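Local coordinates for protein PHOX (Pseudomonas fluorescens, PDB 4A9V) that acts as an alkaline phosphatase, hydrolysing phosphate monoesters with a complex iron-calcium cofactor held in a beta-propeller, at residues A327-G332 with F444-F449; T381-P386 with G417-E422; Y139-H144 with P257-V262; G187-C192 with V250-F255. All coordinates share one frame; numbering follows the deposited sequence. Where two conformers were deposited one is given.

How the contacts relate
Contacts 2 and 4 are buried, whereas contacts 1 and 3 are only partly so. Contacts 1 and 2 touch and are nested along the chain: Thr381 OG1 probably accepts from Phe329 N, and Trp446 packs on Gly417. Contacts 3 and 4 form a second nested pair, about 37 Å and 31 Å from contact 2 between centres, with a probable backbone bond from Glu251 N to Val262 O. Contact 4 is the one true strand pairing, a backbone ladder inside a sheet. Contact 1 crosses one intervening strand through aromatic rings, contact 2 sets one asparagine amide against a backbone N and a thioether sulfur, and contact 3 grips a loop carbonyl with an arginine between two sheets.

Contact 1: residues A327-G332 with F444-F449; sequences ARFDAG and FAWDLF
The indole of Trp446 has the CD2 side of the Phe329 ring over one face and Asp330 OD1 at its NE1 edge, near the ring plane. Phe329 in turn receives Trp446 CD1 at its own edge, so the pair is T-shaped, the plane of the Phe329 ring and that of the five-membered ring of Trp446 83° apart and Phe329 CD2 3.8 Å from Trp446 CD1. Phe444 closes this aromatic cluster obliquely: its CE1 lies 3.5 Å from Phe329 CE2, the two planes at 59°. The cluster lies on a large antiparallel sheet of the beta-propeller. Strands 322-329 and 443-451 are not sheet neighbours there; strand 340-347 runs between them, and their axes stay 9.5 Å apart at closest. Trp446 and Phe444 both hold CG in the crowded position between backbone N and carbonyl carbon, which swings their rings across toward Phe329. Leu430 of strand 428-434 packs against Phe329 and Trp446, while Trp345 and Trp432 meet the Phe444 ring. Past the strand end the chain passes the six-membered side of the indole, with Gly332 CA 3.7 Å from Trp446 CZ2. Asp330 OD1 is gripped twice, from above the carboxylate plane both times: Gly332 N donates at 2.9 Å to Asp330 OD1 in an Asx turn, and Trp446 NE1, also weakly bonded to Gln342 O, donates to the same oxygen at 3.3 Å, bent to 139°.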
loop_
_atom_site.group_PDB
_atom_site.type_symbol
_atom_site.label_atom_id
_atom_site.label_comp_id
_atom_site.label_asym_id
_atom_site.label_seq_id
_atom_site.Cartn_x
_atom_site.Cartn_y
_atom_site.Cartn_z
ATOM N N ALA A 327 1.401 -10.025 -15.405
ATOM C CA ALA A 327 0.853 -11.371 -15.286
ATOM C C ALA A 327 -0.316 -11.635 -16.226
ATOM O O ALA A 327 -1.219 -10.800 -16.375
ATOM C CB ALA A 327 0.422 -11.641 -13.852
ATOM N N ARG A 328 -0.366 -12.876 -16.708
ATOM C CA ARG A 328 -1.575 -13.465 -17.270
ATOM C C ARG A 328 -1.893 -14.732 -16.480
ATOM O O ARG A 328 -0.989 -15.456 -16.073
ATOM C CB ARG A 328 -1.381 -13.790 -18.758
ATOM C CG ARG A 328 -2.665 -14.190 -19.470
ATOM C CD ARG A 328 -2.423 -14.669 -20.891
ATOM N NE ARG A 328 -1.918 -13.610 -21.752
ATOM C CZ ARG A 328 -1.434 -13.818 -22.970
ATOM N NH1 ARG A 328 -1.323 -15.055 -23.428
ATOM N NH2 ARG A 328 -0.990 -12.806 -23.699
ATOM N N PHE A 329 -3.166 -14.932 -16.161
ATOM C CA PHE A 329 -3.623 -16.106 -15.425
ATOM C C PHE A 329 -4.577 -16.875 -16.317
ATOM O O PHE A 329 -5.472 -16.270 -16.924
ATOM C CB PHE A 329 -4.380 -15.688 -14.165
ATOM C CG PHE A 329 -3.551 -14.911 -13.178
ATOM C CD1 PHE A 329 -3.442 -13.532 -13.287
ATOM C CD2 PHE A 329 -2.886 -15.543 -12.139
ATOM C CE1 PHE A 329 -2.650 -12.805 -12.419
ATOM C CE2 PHE A 329 -2.096 -14.812 -11.264
ATOM C CZ PHE A 329 -1.937 -13.450 -11.436
ATOM N N ASP A 330 -4.430 -18.195 -16.369
ATOM C CA ASP A 330 -5.363 -19.015 -17.123
ATOM C C ASP A 330 -6.683 -19.203 -16.385
ATOM O O ASP A 330 -6.921 -18.603 -15.341
ATOM C CB ASP A 330 -4.718 -20.351 -17.541
ATOM C CG ASP A 330 -4.605 -21.371 -16.407
ATOM O OD1 ASP A 330 -5.197 -21.199 -15.319
ATOM O OD2 ASP A 330 -3.956 -22.409 -16.656
ATOM N N ALA A 331 -7.605 -19.902 -17.030
ATOM C CA ALA A 331 -8.969 -20.034 -16.533
ATOM C C ALA A 331 -9.057 -20.919 -15.297
ATOM O O ALA A 331 -10.098 -20.977 -14.652
ATOM C CB ALA A 331 -9.871 -20.579 -17.629
ATOM N N GLY A 332 -8.011 -21.698 -15.044
ATOM C CA GLY A 332 -8.008 -22.630 -13.935
ATOM C C GLY A 332 -8.947 -23.801 -14.127
ATOM O O GLY A 332 -9.517 -24.000 -15.201
ATOM N N PHE A 444 4.031 -19.910 -13.252
ATOM C CA PHE A 444 3.681 -20.235 -11.887
ATOM C C PHE A 444 2.364 -21.004 -11.849
ATOM O O PHE A 444 1.581 -20.973 -12.807
ATOM C CB PHE A 444 3.592 -18.959 -11.035
ATOM C CG PHE A 444 2.691 -17.899 -11.609
ATOM C CD1 PHE A 444 1.316 -17.974 -11.440
ATOM C CD2 PHE A 444 3.205 -16.843 -12.338
ATOM C CE1 PHE A 444 0.478 -17.020 -11.989
ATOM C CE2 PHE A 444 2.374 -15.883 -12.880
ATOM C CZ PHE A 444 1.016 -15.942 -12.656
ATOM N N ALA A 445 2.148 -21.696 -10.734
ATOM C CA ALA A 445 0.853 -22.258 -10.391
ATOM C C ALA A 445 0.140 -21.294 -9.447
ATOM O O ALA A 445 0.755 -20.771 -8.531
ATOM C CB ALA A 445 1.055 -23.603 -9.715
ATOM N N TRP A 446 -1.157 -21.090 -9.641
ATOM C CA TRP A 446 -1.927 -20.217 -8.761
ATOM C C TRP A 446 -3.112 -20.933 -8.160
ATOM O O TRP A 446 -3.614 -21.922 -8.711
ATOM C CB TRP A 446 -2.358 -18.938 -9.491
ATOM C CG TRP A 446 -3.347 -19.160 -10.610
ATOM C CD1 TRP A 446 -3.069 -19.309 -11.956
ATOM C CD2 TRP A 446 -4.798 -19.268 -10.500
ATOM N NE1 TRP A 446 -4.225 -19.504 -12.672
ATOM C CE2 TRP A 446 -5.293 -19.505 -11.850
ATOM C CE3 TRP A 446 -5.694 -19.242 -9.450
ATOM C CZ2 TRP A 446 -6.632 -19.765 -12.103
ATOM C CZ3 TRP A 446 -7.040 -19.475 -9.719
ATOM C CH2 TRP A 446 -7.492 -19.759 -11.011
ATOM N N ASP A 447 -3.570 -20.436 -7.015
ATOM C CA ASP A 447 -4.822 -20.896 -6.410
ATOM C C ASP A 447 -5.438 -19.749 -5.623
ATOM O O ASP A 447 -4.750 -18.805 -5.248
ATOM C CB ASP A 447 -4.600 -22.133 -5.508
ATOM C CG ASP A 447 -3.868 -21.811 -4.205
ATOM O OD1 ASP A 447 -2.665 -21.466 -4.262
ATOM O OD2 ASP A 447 -4.483 -21.937 -3.121
ATOM N N LEU A 448 -6.745 -19.813 -5.395
ATOM C CA LEU A 448 -7.374 -18.851 -4.483
ATOM C C LEU A 448 -7.325 -19.384 -3.054
ATOM O O LEU A 448 -8.065 -20.292 -2.668
ATOM C CB LEU A 448 -8.795 -18.502 -4.891
ATOM C CG LEU A 448 -8.918 -17.669 -6.175
ATOM C CD1 LEU A 448 -10.363 -17.248 -6.408
ATOM C CD2 LEU A 448 -8.005 -16.449 -6.177
ATOM N N PHE A 449 -6.430 -18.797 -2.267
ATOM C CA PHE A 449 -6.241 -19.170 -0.871
ATOM C C PHE A 449 -7.510 -18.956 -0.044
ATOM O O PHE A 449 -7.820 -19.758 0.830
ATOM C CB PHE A 449 -5.075 -18.362 -0.283
ATOM C CG PHE A 449 -4.839 -18.615 1.173
ATOM C CD1 PHE A 449 -4.357 -19.836 1.605
ATOM C CD2 PHE A 449 -5.184 -17.671 2.123
ATOM C CE1 PHE A 449 -4.234 -20.120 2.950
ATOM C CE2 PHE A 449 -5.003 -17.926 3.469
ATOM C CZ PHE A 449 -4.559 -19.167 3.886
#

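Contact 2: residues T381-P386 with G417-E422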
loop_
_atom_site.group_PDB
_atom_site.type_symbol
_atom_site.label_atom_id
_atom_site.label_comp_id
_atom_site.label_asym_id
_atom_site.label_seq_id
_atom_site.Cartn_x
_atom_site.Cartn_y
_atom_site.Cartn_z
ATOM N N THR A 381 -3.928 -10.156 -17.750
ATOM C CA THR A 381 -5.257 -10.469 -17.235
ATOM C C THR A 381 -5.761 -9.363 -16.312
ATOM O O THR A 381 -5.111 -9.027 -15.319
ATOM C CB THR A 381 -5.246 -11.786 -16.445
ATOM O OG1 THR A 381 -4.726 -12.841 -17.264
ATOM C CG2 THR A 381 -6.638 -12.140 -15.934
ATOM N N ARG A 382 -6.936 -8.829 -16.624
ATOM C CA ARG A 382 -7.564 -7.809 -15.789
ATOM C C ARG A 382 -8.020 -8.400 -14.460
ATOM O O ARG A 382 -8.663 -9.448 -14.436
ATOM C CB ARG A 382 -8.756 -7.219 -16.539
ATOM C CG ARG A 382 -8.366 -6.545 -17.848
ATOM C CD ARG A 382 -9.554 -5.860 -18.495
ATOM N NE ARG A 382 -9.900 -4.639 -17.778
ATOM C CZ ARG A 382 -10.851 -3.799 -18.163
ATOM N NH1 ARG A 382 -11.690 -4.166 -19.114
ATOM N NH2 ARG A 382 -11.008 -2.627 -17.557
ATOM N N MET A 383 -7.660 -7.740 -13.358
ATOM C CA MET A 383 -7.818 -8.307 -12.020
ATOM C C MET A 383 -8.786 -7.498 -11.153
ATOM O O MET A 383 -8.983 -6.295 -11.354
ATOM C CB MET A 383 -6.460 -8.392 -11.318
ATOM C CG MET A 383 -5.413 -9.202 -12.074
ATOM S SD MET A 383 -5.860 -10.916 -12.407
ATOM C CE MET A 383 -5.715 -11.624 -10.772
ATOM N N ASP A 384 -9.292 -8.158 -10.111
ATOM C CA ASP A 384 -10.180 -7.529 -9.128
ATOM C C ASP A 384 -9.383 -6.732 -8.074
ATOM O O ASP A 384 -9.295 -7.131 -6.911
ATOM C CB ASP A 384 -11.020 -8.591 -8.400
ATOM C CG ASP A 384 -12.087 -9.246 -9.264
ATOM O OD1 ASP A 384 -12.309 -8.807 -10.414
ATOM O OD2 ASP A 384 -12.737 -10.175 -8.724
ATOM N N ARG A 385 -8.861 -5.578 -8.478
ATOM C CA ARG A 385 -8.192 -4.643 -7.566
ATOM C C ARG A 385 -7.095 -5.295 -6.737
ATOM O O ARG A 385 -7.205 -5.425 -5.512
ATOM C CB ARG A 385 -9.190 -3.947 -6.652
ATOM C CG ARG A 385 -10.168 -3.049 -7.382
ATOM C CD ARG A 385 -10.987 -2.256 -6.390
ATOM N NE ARG A 385 -10.120 -1.404 -5.592
ATOM C CZ ARG A 385 -10.416 -0.966 -4.377
ATOM N NH1 ARG A 385 -11.666 -1.050 -3.941
ATOM N NH2 ARG A 385 -9.505 -0.311 -3.669
ATOM N N PRO A 386 -5.964 -5.604 -7.378
ATOM C CA PRO A 386 -4.794 -6.032 -6.621
ATOM C C PRO A 386 -4.362 -4.986 -5.612
ATOM O O PRO A 386 -4.158 -3.823 -5.971
ATOM C CB PRO A 386 -3.718 -6.216 -7.700
ATOM C CG PRO A 386 -4.444 -6.275 -8.996
ATOM C CD PRO A 386 -5.682 -5.463 -8.815
ATOM N N GLY A 417 -11.303 -17.876 -13.667
ATOM C CA GLY A 417 -9.972 -17.993 -13.086
ATOM C C GLY A 417 -9.922 -17.413 -11.686
ATOM O O GLY A 417 -10.769 -17.730 -10.849
ATOM N N PRO A 418 -8.965 -16.510 -11.436
ATOM C CA PRO A 418 -8.804 -15.966 -10.094
ATOM C C PRO A 418 -9.781 -14.839 -9.758
ATOM O O PRO A 418 -9.687 -14.258 -8.671
ATOM C CB PRO A 418 -7.363 -15.468 -10.103
ATOM C CG PRO A 418 -7.122 -15.082 -11.531
ATOM C CD PRO A 418 -7.854 -16.126 -12.325
ATOM N N ASN A 419 -10.704 -14.553 -10.685
ATOM C CA ASN A 419 -11.763 -13.555 -10.492
ATOM C C ASN A 419 -13.135 -14.215 -10.734
ATOM O O ASN A 419 -13.762 -14.006 -11.776
ATOM C CB ASN A 419 -11.549 -12.353 -11.423
ATOM C CG ASN A 419 -10.150 -11.761 -11.300
ATOM O OD1 ASN A 419 -9.836 -11.074 -10.329
ATOM N ND2 ASN A 419 -9.315 -11.993 -12.310
ATOM N N PRO A 420 -13.578 -15.067 -9.790
ATOM C CA PRO A 420 -14.617 -16.061 -10.091
ATOM C C PRO A 420 -16.070 -15.595 -9.918
ATOM O O PRO A 420 -16.980 -16.398 -10.123
ATOM C CB PRO A 420 -14.314 -17.173 -9.095
ATOM C CG PRO A 420 -13.741 -16.451 -7.920
ATOM C CD PRO A 420 -12.859 -15.399 -8.548
ATOM N N ARG A 421 -16.290 -14.346 -9.511
ATOM C CA ARG A 421 -17.645 -13.860 -9.218
ATOM C C ARG A 421 -17.911 -12.519 -9.880
ATOM O O ARG A 421 -17.176 -11.552 -9.668
ATOM C CB ARG A 421 -17.860 -13.714 -7.706
ATOM C CG ARG A 421 -17.807 -15.025 -6.945
ATOM C CD ARG A 421 -17.989 -14.849 -5.445
ATOM N NE ARG A 421 -16.927 -14.026 -4.877
ATOM C CZ ARG A 421 -16.768 -13.800 -3.581
ATOM N NH1 ARG A 421 -17.582 -14.363 -2.700
ATOM N NH2 ARG A 421 -15.782 -13.025 -3.164
ATOM N N GLU A 422 -19.061 -12.406 -10.534
ATOM C CA GLU A 422 -19.545 -11.107 -10.982
ATOM C C GLU A 422 -19.836 -10.224 -9.775
ATOM O O GLU A 422 -20.154 -10.717 -8.694
ATOM C CB GLU A 422 -20.822 -11.270 -11.807
ATOM C CG GLU A 422 -22.013 -11.687 -10.960
ATOM C CD GLU A 422 -23.340 -11.651 -11.690
ATOM O OE1 GLU A 422 -23.369 -11.311 -12.892
ATOM O OE2 GLU A 422 -24.346 -12.060 -11.070
HETATM O O HOH W 1 -14.638 -12.034 -8.833
#
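Asn419 reaches from its loop into the backbone of residues 381-386, its CG anti to the carbonyl carbon (chi1 -53°). Its CB lies alongside the Asp384 carboxylate, 3.7 Å from Asp384 OD2. Beyond CG the amide divides its two ends between neighbouring residues. The oxygen, Asn419 OD1, accepts from Asp384 N at 3.0 Å, the donor standing 46° above the carbonyl plane. The same Asn419 OD1 sits over the face of the Asp384 carboxylate, 3.1 Å from its CG, the two side chains sliding past each other in opposite directions. That proximity of acceptors is probably eased by the donors around the carboxylate: Arg408 forms a salt bridge to OD1, Asn405 also bonds OD1, and Asn424 and Gln428 serve OD2. At the other end Asn419 ND2 makes a weak but nearly straight bond (172°) to Met383 SD at 3.6 Å. Met383 bends at chi2 and chi3 to present this sulfur, and its methyl CE rests 3.8 Å from Pro418 CG. A water joins the segments further along, donating to Asp384 OD2 at 2.7 Å and accepting from Arg421 N at 2.9 Å. Arg385, next along, forms a salt bridge to Asp292 of the diiron pocket. Asp384 is the centre of an inverse gamma turn, and Asn419 of the 417-422 loop takes its backbone N, just before strand 386-391, which carries the calcium ligand Glu387.

Contact 3: residues Y139-H144 with P257-V262; sequences YNRRIH and PQSTPV
Arg141 turns CG anti to its backbone N (chi1 -174°) and stays extended from CG to NE, so its guanidinium projects straight from strand 130-144 to the loop 257-262. There it grips one atom end-on: NH2 donates to Ser259 O at 2.7 Å, nearly along the C=O axis, and NH1 donates to Ser259 O at 2.9 Å in the carbonyl plane, on a lone pair. The acceptor lies in the guanidinium plane for both bonds. Ser259 OG, whose stronger partner is Asp256 O, adds a weak bond from Arg141 NH1. Pro257 O lies over the centre of one guanidinium face, 3.2 Å above its plane, without bonding to it. On the opposite face, offset toward the rim, sits CD1 of Ile143. That methyl also meets Pro261 tip to tip, Ile143 CD1 to Pro261 CG at 3.9 Å. At the start of both segments, Tyr139 CD1 packs loosely against Pro257 CD at 4.3 Å. The arginine probably brings positive charge to two loop carbonyls. It binds the outermost strand of a four-stranded antiparallel sheet to the loop before strand 262-264 of another sheet, consistent with a joint between adjacent blades of a beta-propeller.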
loop_
_atom_site.group_PDB
_atom_site.type_symbol
_atom_site.label_atom_id
_atom_site.label_comp_id
_atom_site.label_asym_id
_atom_site.label_seq_id
_atom_site.Cartn_x
_atom_site.Cartn_y
_atom_site.Cartn_z
ATOM N N TYR A 139 17.451 10.851 13.105
ATOM C CA TYR A 139 16.908 10.096 11.978
ATOM C C TYR A 139 15.480 10.506 11.624
ATOM O O TYR A 139 14.970 10.126 10.578
ATOM C CB TYR A 139 16.979 8.602 12.273
ATOM C CG TYR A 139 18.397 8.085 12.349
ATOM C CD1 TYR A 139 19.126 7.862 11.194
ATOM C CD2 TYR A 139 19.048 7.960 13.568
ATOM C CE1 TYR A 139 20.444 7.455 11.251
ATOM C CE2 TYR A 139 20.385 7.608 13.633
ATOM C CZ TYR A 139 21.073 7.340 12.471
ATOM O OH TYR A 139 22.401 6.983 12.516
ATOM N N ASN A 140 14.794 11.196 12.526
ATOM C CA ASN A 140 13.402 11.542 12.270
ATOM C C ASN A 140 13.323 12.478 11.074
ATOM O O ASN A 140 14.089 13.437 10.982
ATOM C CB ASN A 140 12.766 12.211 13.483
ATOM C CG ASN A 140 12.591 11.269 14.657
ATOM O OD1 ASN A 140 12.778 10.050 14.547
ATOM N ND2 ASN A 140 12.173 11.831 15.784
ATOM N N ARG A 141 12.337 12.268 10.209
ATOM C CA ARG A 141 12.282 13.021 8.970
ATOM C C ARG A 141 10.889 12.962 8.384
ATOM O O ARG A 141 10.267 11.905 8.367
ATOM C CB ARG A 141 13.282 12.417 7.985
ATOM C CG ARG A 141 13.420 13.189 6.703
ATOM C CD ARG A 141 14.367 12.489 5.754
ATOM N NE ARG A 141 14.532 13.283 4.554
ATOM C CZ ARG A 141 15.374 13.002 3.575
ATOM N NH1 ARG A 141 15.993 11.827 3.548
ATOM N NH2 ARG A 141 15.522 13.873 2.585
ATOM N N ARG A 142 10.444 14.080 7.823
ATOM C CA ARG A 142 9.323 14.089 6.887
ATOM C C ARG A 142 9.824 14.207 5.455
ATOM O O ARG A 142 10.588 15.112 5.125
ATOM C CB ARG A 142 8.353 15.230 7.185
ATOM C CG ARG A 142 7.489 15.034 8.417
ATOM C CD ARG A 142 6.704 13.729 8.416
ATOM N NE ARG A 142 6.067 13.418 7.139
ATOM C CZ ARG A 142 5.103 14.148 6.588
ATOM N NH1 ARG A 142 4.478 15.078 7.293
ATOM N NH2 ARG A 142 4.753 13.952 5.324
ATOM N N ILE A 143 9.305 13.335 4.603
ATOM C CA ILE A 143 9.331 13.509 3.170
ATOM C C ILE A 143 7.883 13.746 2.771
ATOM O O ILE A 143 7.000 13.011 3.210
ATOM C CB ILE A 143 9.909 12.259 2.484
ATOM C CG1 ILE A 143 11.352 12.032 2.959
ATOM C CG2 ILE A 143 9.853 12.401 0.974
ATOM C CD1 ILE A 143 11.845 10.611 2.857
ATOM N N HIS A 144 7.608 14.873 2.139
ATOM C CA HIS A 144 6.226 15.242 1.893
ATOM C C HIS A 144 5.981 15.614 0.457
ATOM O O HIS A 144 6.854 15.464 -0.409
ATOM C CB HIS A 144 5.799 16.357 2.849
ATOM C CG HIS A 144 6.676 17.575 2.790
ATOM N ND1 HIS A 144 6.731 18.375 1.705
ATOM C CD2 HIS A 144 7.561 18.106 3.720
ATOM C CE1 HIS A 144 7.610 19.360 1.926
ATOM N NE2 HIS A 144 8.103 19.208 3.170
ATOM N N PRO A 257 19.502 10.838 6.788
ATOM C CA PRO A 257 18.407 11.805 6.821
ATOM C C PRO A 257 18.602 13.010 5.906
ATOM O O PRO A 257 17.680 13.801 5.746
ATOM C CB PRO A 257 18.344 12.238 8.294
ATOM C CG PRO A 257 19.630 11.805 8.900
ATOM C CD PRO A 257 20.126 10.642 8.106
ATOM N N GLN A 258 19.756 13.108 5.253
ATOM C CA GLN A 258 19.973 14.152 4.259
ATOM C C GLN A 258 19.979 13.608 2.832
ATOM O O GLN A 258 20.268 14.342 1.892
ATOM C CB GLN A 258 21.273 14.900 4.549
ATOM C CG GLN A 258 21.184 15.817 5.761
ATOM C CD GLN A 258 21.236 15.062 7.074
ATOM O OE1 GLN A 258 22.098 14.204 7.277
ATOM N NE2 GLN A 258 20.348 15.417 7.998
ATOM N N SER A 259 19.627 12.337 2.668
ATOM C CA SER A 259 19.577 11.731 1.341
ATOM C C SER A 259 18.381 12.224 0.537
ATOM O O SER A 259 17.350 12.598 1.100
ATOM C CB SER A 259 19.527 10.210 1.449
ATOM O OG SER A 259 18.349 9.780 2.114
ATOM N N THR A 260 18.524 12.203 -0.782
ATOM C CA THR A 260 17.439 12.571 -1.682
ATOM C C THR A 260 16.777 11.313 -2.234
ATOM O O THR A 260 17.425 10.522 -2.919
ATOM C CB THR A 260 17.971 13.437 -2.843
ATOM O OG1 THR A 260 18.518 14.649 -2.314
ATOM C CG2 THR A 260 16.874 13.779 -3.825
ATOM N N PRO A 261 15.489 11.101 -1.921
ATOM C CA PRO A 261 14.814 9.910 -2.425
ATOM C C PRO A 261 14.708 9.912 -3.942
ATOM O O PRO A 261 14.768 10.965 -4.587
ATOM C CB PRO A 261 13.426 9.986 -1.775
ATOM C CG PRO A 261 13.625 10.852 -0.567
ATOM C CD PRO A 261 14.633 11.872 -1.004
ATOM N N VAL A 262 14.552 8.708 -4.489
ATOM C CA VAL A 262 14.678 8.485 -5.924
ATOM C C VAL A 262 13.462 7.732 -6.456
ATOM O O VAL A 262 13.162 6.622 -6.012
ATOM C CB VAL A 262 15.933 7.659 -6.252
ATOM C CG1 VAL A 262 16.086 7.524 -7.760
ATOM C CG2 VAL A 262 17.176 8.283 -5.638
#

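Contact 4: residues G187-C192 with V250-F255; sequences GTYLTC and VEIDPF
Strands 189-192 and 250-252 run antiparallel, their axes 4.7 Å apart at closest: Tyr189 with Ile252 and Thr191 with Val250 are hydrogen-bonded pairs, and Leu190 with Glu251 is the non-hydrogen-bonded pair between them. The bonds are short and nearly straight, as in Tyr189 N to Ile252 O at 2.8 Å and 173°. On one face Thr191 CG2, in the crowded position between backbone N and carbonyl carbon, lies 3.6 Å from Val250 CB and also meets Ile252 CD1. This rotation turns Thr191 OG1 to Asn88, which also binds the Tyr189 hydroxyl. On the other face Leu190 CD2 lies alongside the Glu251 stem, 3.8 Å from Glu251 CB. The extended Glu251 then reaches Thr188, whose OG1 donates to the anti lone pair of Glu251 OE2 at 2.7 Å. Trp186 NE1 shares this oxygen, and Arg264 forms a salt bridge to Glu251 OE1, so the buried carboxylate is probably ionised. Where the strands part, a water donates to Gly187 O at 2.7 Å and to Asp253 OD1 at 2.8 Å; Asp253 OD1 also accepts from Phe255 N in an Asx turn. Within a six-stranded mixed sheet the pair lies between strands 178-183 and 262-264, Cys192 bonding through its backbone to Cys179 of the diiron pocket, while Tyr189, Thr191 and Ile252 pack onto strands 68-76, 82-89 and 118-127.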
loop_
_atom_site.group_PDB
_atom_site.type_symbol
_atom_site.label_atom_id
_atom_site.label_comp_id
_atom_site.label_asym_id
_atom_site.label_seq_id
_atom_site.Cartn_x
_atom_site.Cartn_y
_atom_site.Cartn_z
ATOM N N GLY A 187 18.888 -2.326 2.799
ATOM C CA GLY A 187 18.694 -1.330 3.850
ATOM C C GLY A 187 17.944 -0.087 3.416
ATOM O O GLY A 187 18.086 0.967 4.028
ATOM N N THR A 188 17.078 -0.225 2.417
ATOM C CA THR A 188 16.269 0.891 1.973
ATOM C C THR A 188 14.776 0.569 1.980
ATOM O O THR A 188 14.355 -0.584 2.120
ATOM C CB THR A 188 16.688 1.398 0.585
ATOM O OG1 THR A 188 16.412 0.390 -0.390
ATOM C CG2 THR A 188 18.169 1.791 0.557
ATOM N N TYR A 189 13.995 1.640 1.900
ATOM C CA TYR A 189 12.548 1.586 1.980
ATOM C C TYR A 189 11.967 1.962 0.620
ATOM O O TYR A 189 12.422 2.927 -0.005
ATOM C CB TYR A 189 12.076 2.602 3.026
ATOM C CG TYR A 189 10.582 2.632 3.247
ATOM C CD1 TYR A 189 9.941 1.554 3.822
ATOM C CD2 TYR A 189 9.829 3.768 2.963
ATOM C CE1 TYR A 189 8.582 1.576 4.069
ATOM C CE2 TYR A 189 8.463 3.801 3.209
ATOM C CZ TYR A 189 7.854 2.708 3.786
ATOM O OH TYR A 189 6.508 2.696 4.073
ATOM N N LEU A 190 10.961 1.217 0.173
ATOM C CA LEU A 190 10.207 1.582 -1.019
ATOM C C LEU A 190 8.828 2.071 -0.616
ATOM O O LEU A 190 8.133 1.424 0.179
ATOM C CB LEU A 190 10.072 0.377 -1.958
ATOM C CG LEU A 190 11.380 -0.300 -2.384
ATOM C CD1 LEU A 190 11.106 -1.449 -3.345
ATOM C CD2 LEU A 190 12.374 0.684 -2.986
ATOM N N THR A 191 8.464 3.237 -1.133
ATOM C CA THR A 191 7.135 3.774 -0.947
ATOM C C THR A 191 6.440 3.890 -2.302
ATOM O O THR A 191 7.069 4.172 -3.319
ATOM C CB THR A 191 7.152 5.122 -0.191
ATOM O OG1 THR A 191 5.807 5.488 0.121
ATOM C CG2 THR A 191 7.790 6.234 -1.001
ATOM N N CYS A 192 5.141 3.626 -2.315
ATOM C CA CYS A 192 4.396 3.401 -3.542
ATOM C C CYS A 192 3.336 4.478 -3.727
ATOM O O CYS A 192 2.468 4.650 -2.874
ATOM C CB CYS A 192 3.720 2.040 -3.463
ATOM S SG CYS A 192 4.893 0.682 -3.566
ATOM N N VAL A 250 9.226 4.794 -5.068
ATOM C CA VAL A 250 10.244 5.736 -4.633
ATOM C C VAL A 250 11.100 5.084 -3.548
ATOM O O VAL A 250 10.579 4.513 -2.595
ATOM C CB VAL A 250 9.582 7.015 -4.077
ATOM C CG1 VAL A 250 10.638 8.022 -3.657
ATOM C CG2 VAL A 250 8.643 7.617 -5.105
ATOM N N GLU A 251 12.418 5.132 -3.719
ATOM C CA GLU A 251 13.358 4.500 -2.804
ATOM C C GLU A 251 13.962 5.548 -1.863
ATOM O O GLU A 251 14.440 6.606 -2.295
ATOM C CB GLU A 251 14.458 3.789 -3.595
ATOM C CG GLU A 251 15.391 2.966 -2.721
ATOM C CD GLU A 251 16.362 2.088 -3.494
ATOM O OE1 GLU A 251 16.464 2.238 -4.732
ATOM O OE2 GLU A 251 17.096 1.316 -2.842
ATOM N N ILE A 252 13.887 5.242 -0.570
ATOM C CA ILE A 252 14.324 6.111 0.517
ATOM C C ILE A 252 15.342 5.371 1.383
ATOM O O ILE A 252 15.135 4.214 1.736
ATOM C CB ILE A 252 13.109 6.507 1.393
ATOM C CG1 ILE A 252 12.130 7.381 0.599
ATOM C CG2 ILE A 252 13.541 7.200 2.681
ATOM C CD1 ILE A 252 10.731 7.449 1.184
ATOM N N ASP A 253 16.412 6.070 1.759
ATOM C CA ASP A 253 17.371 5.541 2.718
ATOM C C ASP A 253 17.082 6.106 4.104
ATOM O O ASP A 253 17.420 7.253 4.383
ATOM C CB ASP A 253 18.792 5.908 2.294
ATOM C CG ASP A 253 19.848 5.333 3.222
ATOM O OD1 ASP A 253 19.481 4.723 4.252
ATOM O OD2 ASP A 253 21.056 5.522 2.942
ATOM N N PRO A 254 16.436 5.315 4.973
ATOM C CA PRO A 254 16.052 5.874 6.265
ATOM C C PRO A 254 17.250 6.173 7.166
ATOM O O PRO A 254 17.116 6.911 8.138
ATOM C CB PRO A 254 15.177 4.777 6.875
ATOM C CG PRO A 254 15.674 3.513 6.254
ATOM C CD PRO A 254 16.085 3.887 4.857
ATOM N N PHE A 255 18.396 5.564 6.886
ATOM C CA PHE A 255 19.581 5.778 7.709
ATOM C C PHE A 255 20.425 6.979 7.276
ATOM O O PHE A 255 21.444 7.272 7.901
ATOM C CB PHE A 255 20.434 4.511 7.756
ATOM C CG PHE A 255 19.803 3.397 8.537
ATOM C CD1 PHE A 255 19.929 3.341 9.917
ATOM C CD2 PHE A 255 19.033 2.435 7.906
ATOM C CE1 PHE A 255 19.309 2.347 10.650
ATOM C CE2 PHE A 255 18.415 1.437 8.637
ATOM C CZ PHE A 255 18.537 1.403 10.009
HETATM O O HOH W 2 20.451 2.156 4.612
#